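Local coordinates for putative esterase (Bacteroides intestinalis DSM 17393, PDB 5VOL), which acts as a ferulic acid esterase of carbohydrate esterase family 1, probably releasing ester-linked ferulate from arabinoxylan, at residues L210-W215 and A239-Q244; T146-R151 and N193-V199; R130-I135 and S153-V159. One frame throughout, in Å; residues are numbered along the deposited sequence.

Contact 1: L210-W215 and A239-Q244; sequences LRSVAW and AGVPCQ. With CA (calcium ion), chain B.
Arg211 and Val241 meet where the loop that follows helix 226-238 runs past the turn leading into strand 214-218. From CB of Arg211, CG lies beside the backbone N (chi1 -58°) and passes Val241 CG1 at 4.2 Å, with Pro242 CD equally near. The chain then runs extended, CD lying alongside the Gly240 carbonyl. Arg211 NE gives Gly240 O a nearly straight bond of 2.8 Å (164° at the hydrogen); the oxygen lies close to the guanidinium plane, although NE stands above the carbonyl's own plane. Arg211 NH2 donates to Ala239 O at 3.0 Å along a more bent path, and NH1 turns to a salt bridge with Glu204. Gly240 ends the helix in a Schellman motif with positive phi, a conformation that favours glycine.

Val241 comes next, its CG1 touching Leu210 CB and lying obliquely to the Trp215 ring. The indole is fixed by Trp215 NE1, which donates to Leu210 O at 2.8 Å, while Val213 N reaches that oxygen from the opposite face of the carbonyl. Trp215 CB packs on Cys243 SG at 3.7 Å. Pro242 O, at the indole edge, accepts from two waters, one linked to Val213 O and the other to Trp215 N. Gln244 N donates to Trp215 O at 3.0 Å, starting the pairing of strand 244-246, the outermost of the sheet within this chain.

Gln244 OE1 binds a calcium ion at 2.4 Å, and also accepts from Arg246. Two waters share the metal, with Asp221, Asp222 and Asp249 of the second subunit completing the site. The chemistry thus has two ends: a cation placed on helix C-terminal carbonyls, which probably eases their partial negative charge, and a neutral amide oxygen helping a metal to tie two subunits together.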
loop_
_atom_site.group_PDB
_atom_site.type_symbol
_atom_site.label_atom_id
_atom_site.label_comp_id
_atom_site.label_asym_id
_atom_site.label_seq_id
_atom_site.Cartn_x
_atom_site.Cartn_y
_atom_site.Cartn_z
ATOM N N LEU C 210 6.260 -10.747 -28.893
ATOM C CA LEU C 210 5.723 -10.673 -27.535
ATOM C C LEU C 210 6.408 -9.580 -26.697
ATOM O O LEU C 210 5.761 -8.911 -25.894
ATOM C CB LEU C 210 5.850 -12.030 -26.855
ATOM C CG LEU C 210 4.965 -13.124 -27.476
ATOM C CD1 LEU C 210 5.153 -14.436 -26.772
ATOM C CD2 LEU C 210 3.495 -12.711 -27.468
ATOM N N ARG C 211 7.710 -9.391 -26.906
ATOM C CA ARG C 211 8.472 -8.347 -26.201
ATOM C C ARG C 211 8.071 -6.921 -26.608
ATOM O O ARG C 211 8.455 -5.960 -25.944
ATOM C CB ARG C 211 9.970 -8.535 -26.431
ATOM C CG ARG C 211 10.489 -9.883 -26.002
ATOM C CD ARG C 211 11.942 -10.119 -26.424
ATOM N NE ARG C 211 12.435 -11.396 -25.907
ATOM C CZ ARG C 211 13.063 -12.309 -26.639
ATOM N NH1 ARG C 211 13.286 -12.085 -27.923
ATOM N NH2 ARG C 211 13.476 -13.441 -26.087
ATOM N N SER C 212 7.297 -6.769 -27.680
ATOM C CA SER C 212 6.853 -5.428 -28.069
ATOM C C SER C 212 5.633 -4.994 -27.261
ATOM O O SER C 212 5.126 -3.878 -27.411
ATOM C CB SER C 212 6.529 -5.366 -29.568
ATOM O OG SER C 212 5.396 -6.167 -29.840
ATOM N N VAL C 213 5.164 -5.884 -26.399
ATOM C CA VAL C 213 4.013 -5.607 -25.554
ATOM C C VAL C 213 4.439 -5.601 -24.081
ATOM O O VAL C 213 5.272 -6.401 -23.670
ATOM C CB VAL C 213 2.885 -6.659 -25.804
ATOM C CG1 VAL C 213 1.679 -6.397 -24.914
ATOM C CG2 VAL C 213 2.465 -6.644 -27.294
ATOM N N ALA C 214 3.879 -4.687 -23.295
ATOM C CA ALA C 214 4.117 -4.678 -21.856
ATOM C C ALA C 214 3.090 -5.577 -21.177
ATOM O O ALA C 214 1.902 -5.429 -21.440
ATOM C CB ALA C 214 4.028 -3.254 -21.299
ATOM N N TRP C 215 3.548 -6.478 -20.312
ATOM C CA TRP C 215 2.672 -7.461 -19.660
ATOM C C TRP C 215 2.648 -7.334 -18.138
ATOM O O TRP C 215 3.686 -7.159 -17.508
ATOM C CB TRP C 215 3.107 -8.884 -20.023
ATOM C CG TRP C 215 3.282 -9.128 -21.495
ATOM C CD1 TRP C 215 4.402 -8.892 -22.232
ATOM C CD2 TRP C 215 2.316 -9.693 -22.403
ATOM N NE1 TRP C 215 4.200 -9.267 -23.537
ATOM C CE2 TRP C 215 2.926 -9.757 -23.672
ATOM C CE3 TRP C 215 1.001 -10.146 -22.260
ATOM C CZ2 TRP C 215 2.263 -10.249 -24.807
ATOM C CZ3 TRP C 215 0.338 -10.645 -23.392
ATOM C CH2 TRP C 215 0.973 -10.681 -24.647
ATOM N N ALA C 239 11.367 -17.482 -21.319
ATOM C CA ALA C 239 11.482 -17.138 -22.725
ATOM C C ALA C 239 12.149 -15.774 -22.913
ATOM O O ALA C 239 12.377 -15.335 -24.040
ATOM C CB ALA C 239 10.112 -17.152 -23.381
ATOM N N GLY C 240 12.450 -15.097 -21.811
ATOM C CA GLY C 240 13.070 -13.785 -21.885
ATOM C C GLY C 240 12.118 -12.715 -22.384
ATOM O O GLY C 240 12.516 -11.809 -23.114
ATOM N N VAL C 241 10.848 -12.838 -22.007
ATOM C CA VAL C 241 9.841 -11.831 -22.311
ATOM C C VAL C 241 9.491 -11.089 -21.019
ATOM O O VAL C 241 8.913 -11.676 -20.103
ATOM C CB VAL C 241 8.560 -12.455 -22.920
ATOM C CG1 VAL C 241 7.592 -11.367 -23.361
ATOM C CG2 VAL C 241 8.915 -13.359 -24.092
ATOM N N PRO C 242 9.869 -9.805 -20.926
ATOM C CA PRO C 242 9.617 -9.042 -19.693
ATOM C C PRO C 242 8.142 -9.038 -19.294
ATOM O O PRO C 242 7.271 -8.787 -20.131
ATOM C CB PRO C 242 10.092 -7.634 -20.058
ATOM C CG PRO C 242 11.225 -7.887 -21.039
ATOM C CD PRO C 242 10.705 -9.051 -21.882
ATOM N N CYS C 243 7.887 -9.314 -18.020
ATOM C CA CYS C 243 6.536 -9.456 -17.500
ATOM C C CYS C 243 6.531 -9.174 -15.989
ATOM O O CYS C 243 7.375 -9.700 -15.278
ATOM C CB CYS C 243 6.016 -10.873 -17.785
ATOM S SG CYS C 243 4.281 -11.168 -17.388
ATOM N N GLN C 244 5.610 -8.341 -15.506
ATOM C CA GLN C 244 5.433 -8.195 -14.061
ATOM C C GLN C 244 4.480 -9.277 -13.561
ATOM O O GLN C 244 3.492 -9.588 -14.228
ATOM C CB GLN C 244 4.880 -6.815 -13.694
ATOM C CG GLN C 244 5.771 -5.640 -14.086
ATOM C CD GLN C 244 7.147 -5.706 -13.436
ATOM O OE1 GLN C 244 7.272 -6.068 -12.270
ATOM N NE2 GLN C 244 8.185 -5.361 -14.194
HETATM CA CA CA B . 9.147 -7.310 -11.332
HETATM O O HOH W 1 7.747 -7.662 -22.772
HETATM O O HOH W 2 6.430 -6.159 -19.807
HETATM O O HOH W 3 9.344 -8.596 -13.562
HETATM O O HOH W 4 10.726 -5.643 -12.297
#

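Contact 2: T146-R151 and N193-V199; sequences TNYGQR and NSCVKYV
Gln150, its chain extended beyond CG (chi2 178°), reaches past Tyr198 to helix 195-200 and gives its amide NE2 to Cys195 O, 2.9 Å away and almost straight (173°), the oxygen lying in the amide plane. Its aliphatic part serves equally: Gln150 CB sits over one face of the Tyr198 ring, 4.0 Å from the centroid, in a CH-pi contact. A residue with both a methylene chain and an amide suits this place. Beside it, Thr146 CG2 presses on Cys195 SG at 3.6 Å; OG1 of this threonine is turned back to Gly142 O in its own helix. A water joins Gln150 O to Tyr198 OH.

The second shell fixes the amide. Asn147 ND2 donates to Gln150 OE1 at 3.0 Å, so both ends of the Gln150 amide are engaged and its rotation is settled. Asn147 is steadied in turn by Arg151, whose NE and NH2 both grip OD1 from the same face of its plane, each at 2.8 Å. Arg151 lays CG against Tyr198 CE2 (3.7 Å) and forms a salt bridge to Glu109. Ser194 caps the partner helix, its hydroxyl accepting from Lys197 N.

The two helical segments run nearly parallel, 26° apart with axes 10.3 Å from each other. Helix 226-238 lies against both, through Phe232 on Thr146 and Gln150 and Met236 on Val199, while Val159 and Ala161 of strand 158-162 back Thr146.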
loop_
_atom_site.group_PDB
_atom_site.type_symbol
_atom_site.label_atom_id
_atom_site.label_comp_id
_atom_site.label_asym_id
_atom_site.label_seq_id
_atom_site.Cartn_x
_atom_site.Cartn_y
_atom_site.Cartn_z
ATOM N N THR C 146 -5.149 -11.461 -22.683
ATOM C CA THR C 146 -3.815 -11.981 -22.897
ATOM C C THR C 146 -3.647 -12.554 -24.310
ATOM O O THR C 146 -2.679 -12.235 -24.995
ATOM C CB THR C 146 -3.486 -13.055 -21.843
ATOM O OG1 THR C 146 -3.472 -12.457 -20.537
ATOM C CG2 THR C 146 -2.133 -13.675 -22.100
ATOM N N ASN C 147 -4.591 -13.383 -24.758
ATOM C CA ASN C 147 -4.452 -14.010 -26.073
ATOM C C ASN C 147 -4.656 -12.994 -27.202
ATOM O O ASN C 147 -4.025 -13.102 -28.244
ATOM C CB ASN C 147 -5.421 -15.203 -26.225
ATOM C CG ASN C 147 -5.061 -16.109 -27.408
ATOM O OD1 ASN C 147 -5.915 -16.419 -28.232
ATOM N ND2 ASN C 147 -3.792 -16.519 -27.501
ATOM N N TYR C 148 -5.501 -11.990 -26.987
ATOM C CA TYR C 148 -5.614 -10.892 -27.943
ATOM C C TYR C 148 -4.270 -10.181 -28.089
ATOM O O TYR C 148 -3.841 -9.821 -29.200
ATOM C CB TYR C 148 -6.667 -9.869 -27.510
ATOM C CG TYR C 148 -8.113 -10.167 -27.867
ATOM C CD1 TYR C 148 -8.516 -11.418 -28.318
ATOM C CD2 TYR C 148 -9.079 -9.170 -27.747
ATOM C CE1 TYR C 148 -9.877 -11.666 -28.644
ATOM C CE2 TYR C 148 -10.413 -9.403 -28.061
ATOM C CZ TYR C 148 -10.810 -10.643 -28.513
ATOM O OH TYR C 148 -12.151 -10.830 -28.801
ATOM N N GLY C 149 -3.615 -9.953 -26.953
ATOM C CA GLY C 149 -2.330 -9.275 -26.963
ATOM C C GLY C 149 -1.283 -10.143 -27.633
ATOM O O GLY C 149 -0.384 -9.646 -28.304
ATOM N N GLN C 150 -1.417 -11.452 -27.461
ATOM C CA GLN C 150 -0.485 -12.402 -28.041
ATOM C C GLN C 150 -0.632 -12.474 -29.572
ATOM O O GLN C 150 0.364 -12.474 -30.305
ATOM C CB GLN C 150 -0.697 -13.781 -27.414
ATOM C CG GLN C 150 -0.188 -13.920 -25.972
ATOM C CD GLN C 150 -0.465 -15.300 -25.395
ATOM O OE1 GLN C 150 -1.486 -15.913 -25.709
ATOM N NE2 GLN C 150 0.450 -15.801 -24.558
ATOM N N ARG C 151 -1.869 -12.525 -30.057
ATOM C CA ARG C 151 -2.092 -12.710 -31.492
ATOM C C ARG C 151 -2.308 -11.377 -32.220
ATOM O O ARG C 151 -2.282 -11.326 -33.448
ATOM C CB ARG C 151 -3.277 -13.672 -31.733
ATOM C CG ARG C 151 -2.922 -15.148 -31.502
ATOM C CD ARG C 151 -4.066 -16.143 -31.805
ATOM N NE ARG C 151 -5.188 -15.980 -30.888
ATOM C CZ ARG C 151 -6.277 -15.275 -31.173
ATOM N NH1 ARG C 151 -6.396 -14.701 -32.361
ATOM N NH2 ARG C 151 -7.256 -15.160 -30.278
ATOM N N ASN C 193 -6.680 -22.089 -27.613
ATOM C CA ASN C 193 -6.015 -20.790 -27.584
ATOM C C ASN C 193 -5.272 -20.543 -26.269
ATOM O O ASN C 193 -5.155 -19.399 -25.817
ATOM C CB ASN C 193 -7.034 -19.681 -27.852
ATOM C CG ASN C 193 -7.487 -19.655 -29.303
ATOM O OD1 ASN C 193 -8.619 -20.041 -29.633
ATOM N ND2 ASN C 193 -6.608 -19.219 -30.176
ATOM N N SER C 194 -4.781 -21.626 -25.668
ATOM C CA SER C 194 -4.054 -21.563 -24.409
ATOM C C SER C 194 -3.004 -20.454 -24.440
ATOM O O SER C 194 -2.202 -20.371 -25.373
ATOM C CB SER C 194 -3.387 -22.901 -24.099
ATOM O OG SER C 194 -2.549 -22.798 -22.954
ATOM N N CYS C 195 -3.049 -19.589 -23.435
ATOM C CA CYS C 195 -2.105 -18.482 -23.345
ATOM C C CYS C 195 -0.743 -19.032 -22.989
ATOM O O CYS C 195 0.275 -18.523 -23.438
ATOM C CB CYS C 195 -2.571 -17.454 -22.305
ATOM S SG CYS C 195 -4.088 -16.590 -22.791
ATOM N N VAL C 196 -0.742 -20.078 -22.174
ATOM C CA VAL C 196 0.482 -20.746 -21.773
ATOM C C VAL C 196 1.143 -21.416 -22.967
ATOM O O VAL C 196 2.313 -21.156 -23.254
ATOM C CB VAL C 196 0.213 -21.779 -20.678
ATOM C CG1 VAL C 196 1.500 -22.504 -20.305
ATOM C CG2 VAL C 196 -0.406 -21.092 -19.442
ATOM N N LYS C 197 0.388 -22.254 -23.683
ATOM C CA LYS C 197 0.926 -22.955 -24.846
ATOM C C LYS C 197 1.504 -21.982 -25.861
ATOM O O LYS C 197 2.543 -22.251 -26.462
ATOM C CB LYS C 197 -0.147 -23.825 -25.523
ATOM C CG LYS C 197 0.334 -24.432 -26.842
ATOM C CD LYS C 197 -0.692 -25.372 -27.489
ATOM C CE LYS C 197 -1.793 -24.599 -28.201
ATOM N NZ LYS C 197 -1.252 -23.640 -29.232
ATOM N N TYR C 198 0.834 -20.847 -26.041
ATOM C CA TYR C 198 1.252 -19.867 -27.032
ATOM C C TYR C 198 2.678 -19.392 -26.787
ATOM O O TYR C 198 3.447 -19.194 -27.728
ATOM C CB TYR C 198 0.310 -18.670 -27.038
ATOM C CG TYR C 198 0.491 -17.808 -28.256
ATOM C CD1 TYR C 198 1.420 -16.778 -28.273
ATOM C CD2 TYR C 198 -0.255 -18.039 -29.404
ATOM C CE1 TYR C 198 1.595 -15.994 -29.400
ATOM C CE2 TYR C 198 -0.090 -17.259 -30.528
ATOM C CZ TYR C 198 0.841 -16.241 -30.520
ATOM O OH TYR C 198 1.003 -15.458 -31.639
ATOM N N VAL C 199 3.030 -19.219 -25.516
ATOM C CA VAL C 199 4.391 -18.827 -25.162
ATOM C C VAL C 199 5.338 -20.020 -25.226
ATOM O O VAL C 199 6.436 -19.908 -25.744
ATOM C CB VAL C 199 4.455 -18.194 -23.751
ATOM C CG1 VAL C 199 5.907 -17.794 -23.407
ATOM C CG2 VAL C 199 3.516 -16.988 -23.689
HETATM O O HOH W 5 3.054 -13.446 -31.157
#

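Contact 3: R130-I135 and S153-V159; sequences RQHRAI and SDMFCAV
Ile135 and Val159 pair in parallel, their CA atoms 5.1 Å apart, with Ile135 N donating to Ala158 O at 3.1 Å and Cys157 N to Arg133 O. These are the strands of a beta-alpha-beta crossover in the alpha/beta-hydrolase sheet, linked by helix 140-151.

Two arginines bind the turn before the second strand. Arg130, with CG anti to its own N (chi1 170°), extends so that NE donates to Ser153 O at 2.7 Å, in both the carbonyl and guanidinium planes. NH2 adds a weak bond to the same oxygen and also donates to Ser212 O; the backbone at Phe156 and Cys157 lies over one face of the group. With a leucine there, Ser153 O and Ser212 O would probably each lose a donor, and the turn at Ser153 would be less firmly tied to the residues before strand 133-138 and to the Ser212 turn.

Arg133 bends at chi3 (-59°), which lets NH1 approach a lone pair of Met155 O at 3.0 Å, while NE forms a salt bridge with Glu121. Met155 folds back to place CE over the guanidinium face, 3.7 Å from Arg133 NH1.

Apolar residues suit the side facing helix 140-151. There Ile135 CG2 touches Val159 CG2 at 3.9 Å. Ile135 CG2 also stands over the Phe156 ring, 4.0 Å from its centroid, while Arg133 CD meets that ring at CE1.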
loop_
_atom_site.group_PDB
_atom_site.type_symbol
_atom_site.label_atom_id
_atom_site.label_comp_id
_atom_site.label_asym_id
_atom_site.label_seq_id
_atom_site.Cartn_x
_atom_site.Cartn_y
_atom_site.Cartn_z
ATOM N N ARG C 130 -1.747 1.910 -31.878
ATOM C CA ARG C 130 -1.258 0.901 -30.949
ATOM C C ARG C 130 -0.701 1.491 -29.654
ATOM O O ARG C 130 -0.906 0.964 -28.558
ATOM C CB ARG C 130 -0.178 0.095 -31.651
ATOM C CG ARG C 130 0.581 -0.816 -30.767
ATOM C CD ARG C 130 1.698 -1.474 -31.526
ATOM N NE ARG C 130 2.136 -2.636 -30.772
ATOM C CZ ARG C 130 3.052 -2.594 -29.818
ATOM N NH1 ARG C 130 3.659 -1.441 -29.535
ATOM N NH2 ARG C 130 3.375 -3.707 -29.170
ATOM N N GLN C 131 0.003 2.601 -29.808
ATOM C CA GLN C 131 0.671 3.275 -28.710
ATOM C C GLN C 131 -0.314 3.823 -27.684
ATOM O O GLN C 131 0.073 4.150 -26.559
ATOM C CB GLN C 131 1.543 4.413 -29.261
ATOM C CG GLN C 131 2.792 3.958 -30.047
ATOM C CD GLN C 131 2.499 3.257 -31.390
ATOM O OE1 GLN C 131 1.595 3.644 -32.148
ATOM N NE2 GLN C 131 3.290 2.222 -31.690
ATOM N N HIS C 132 -1.582 3.935 -28.069
ATOM C CA HIS C 132 -2.620 4.415 -27.162
ATOM C C HIS C 132 -3.802 3.444 -27.035
ATOM O O HIS C 132 -4.954 3.852 -26.833
ATOM C CB HIS C 132 -3.103 5.786 -27.621
ATOM C CG HIS C 132 -2.011 6.809 -27.655
ATOM N ND1 HIS C 132 -1.253 7.052 -28.780
ATOM C CD2 HIS C 132 -1.517 7.620 -26.687
ATOM C CE1 HIS C 132 -0.349 7.980 -28.509
ATOM N NE2 HIS C 132 -0.492 8.344 -27.247
ATOM N N ARG C 133 -3.508 2.156 -27.134
ATOM C CA ARG C 133 -4.546 1.142 -27.001
ATOM C C ARG C 133 -4.074 0.031 -26.090
ATOM O O ARG C 133 -3.040 -0.579 -26.344
ATOM C CB ARG C 133 -4.941 0.566 -28.374
ATOM C CG ARG C 133 -6.089 -0.469 -28.290
ATOM C CD ARG C 133 -6.476 -1.079 -29.667
ATOM N NE ARG C 133 -6.901 -0.080 -30.650
ATOM C CZ ARG C 133 -6.174 0.300 -31.701
ATOM N NH1 ARG C 133 -4.976 -0.231 -31.914
ATOM N NH2 ARG C 133 -6.653 1.205 -32.548
ATOM N N ALA C 134 -4.833 -0.238 -25.027
ATOM C CA ALA C 134 -4.439 -1.269 -24.075
ATOM C C ALA C 134 -5.611 -2.209 -23.810
ATOM O O ALA C 134 -6.749 -1.901 -24.148
ATOM C CB ALA C 134 -3.929 -0.628 -22.753
ATOM N N ILE C 135 -5.337 -3.353 -23.204
ATOM C CA ILE C 135 -6.409 -4.285 -22.901
ATOM C C ILE C 135 -6.147 -5.015 -21.584
ATOM O O ILE C 135 -5.004 -5.315 -21.234
ATOM C CB ILE C 135 -6.607 -5.294 -24.082
ATOM C CG1 ILE C 135 -7.853 -6.150 -23.892
ATOM C CG2 ILE C 135 -5.371 -6.154 -24.305
ATOM C CD1 ILE C 135 -8.241 -6.892 -25.200
ATOM N N SER C 153 -0.443 -8.309 -31.367
ATOM C CA SER C 153 0.562 -7.432 -30.770
ATOM C C SER C 153 0.712 -6.118 -31.546
ATOM O O SER C 153 1.199 -5.121 -31.001
ATOM C CB SER C 153 1.895 -8.159 -30.676
ATOM O OG SER C 153 2.383 -8.512 -31.956
ATOM N N ASP C 154 0.266 -6.090 -32.800
ATOM C CA ASP C 154 0.305 -4.843 -33.566
ATOM C C ASP C 154 -0.838 -3.910 -33.173
ATOM O O ASP C 154 -0.906 -2.771 -33.633
ATOM C CB ASP C 154 0.278 -5.114 -35.084
ATOM C CG ASP C 154 -0.988 -5.838 -35.545
ATOM O OD1 ASP C 154 -1.605 -6.587 -34.756
ATOM O OD2 ASP C 154 -1.360 -5.671 -36.729
ATOM N N MET C 155 -1.733 -4.382 -32.308
ATOM C CA MET C 155 -2.873 -3.566 -31.894
ATOM C C MET C 155 -2.747 -3.033 -30.458
ATOM O O MET C 155 -3.362 -2.035 -30.123
ATOM C CB MET C 155 -4.171 -4.364 -32.027
ATOM C CG MET C 155 -4.529 -4.781 -33.476
ATOM S SD MET C 155 -4.993 -3.363 -34.477
ATOM C CE MET C 155 -6.614 -2.949 -33.843
ATOM N N PHE C 156 -1.978 -3.709 -29.612
ATOM C CA PHE C 156 -1.923 -3.349 -28.188
ATOM C C PHE C 156 -0.511 -3.098 -27.668
ATOM O O PHE C 156 0.407 -3.868 -27.950
ATOM C CB PHE C 156 -2.570 -4.448 -27.345
ATOM C CG PHE C 156 -3.975 -4.765 -27.756
ATOM C CD1 PHE C 156 -5.025 -3.958 -27.343
ATOM C CD2 PHE C 156 -4.244 -5.860 -28.565
ATOM C CE1 PHE C 156 -6.327 -4.236 -27.725
ATOM C CE2 PHE C 156 -5.552 -6.149 -28.954
ATOM C CZ PHE C 156 -6.593 -5.337 -28.532
ATOM N N CYS C 157 -0.352 -2.036 -26.880
ATOM C CA CYS C 157 0.944 -1.742 -26.267
ATOM C C CYS C 157 1.103 -2.423 -24.911
ATOM O O CYS C 157 2.232 -2.631 -24.443
ATOM C CB CYS C 157 1.142 -0.223 -26.111
ATOM S SG CYS C 157 0.002 0.594 -24.973
ATOM N N ALA C 158 -0.021 -2.776 -24.282
ATOM C CA ALA C 158 0.005 -3.291 -22.915
ATOM C C ALA C 158 -1.170 -4.222 -22.604
ATOM O O ALA C 158 -2.287 -3.968 -23.038
ATOM C CB ALA C 158 0.014 -2.125 -21.925
ATOM N N VAL C 159 -0.899 -5.258 -21.813
ATOM C CA VAL C 159 -1.910 -6.198 -21.332
ATOM C C VAL C 159 -1.843 -6.319 -19.806
ATOM O O VAL C 159 -0.777 -6.565 -19.250
ATOM C CB VAL C 159 -1.725 -7.605 -21.948
ATOM C CG1 VAL C 159 -2.748 -8.594 -21.362
ATOM C CG2 VAL C 159 -1.843 -7.550 -23.480
#

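The three contacts lie 12 to 15 Å apart, centre to centre, on one sheet and the helices beside it. Contacts 3 and 2 interleave along the chain, since helix 140-151 of contact 2 is the crossover between the strands of contact 3; contact 1 follows both. Strands 133-138, 158-162, 214-218 and 244-246 are successive neighbours, so contacts 3 and 1 build the sheet outward to its last strand within this chain. Trp215 packs on Gln150, joining contacts 1 and 2, while Tyr148 and Thr146 rest on Ile135 and Val159. Contacts 2 and 3 lie near the turn after strand 133-138, consistent with a nucleophile elbow, while contact 1 carries the sheet out to the calcium-bridged subunit boundary.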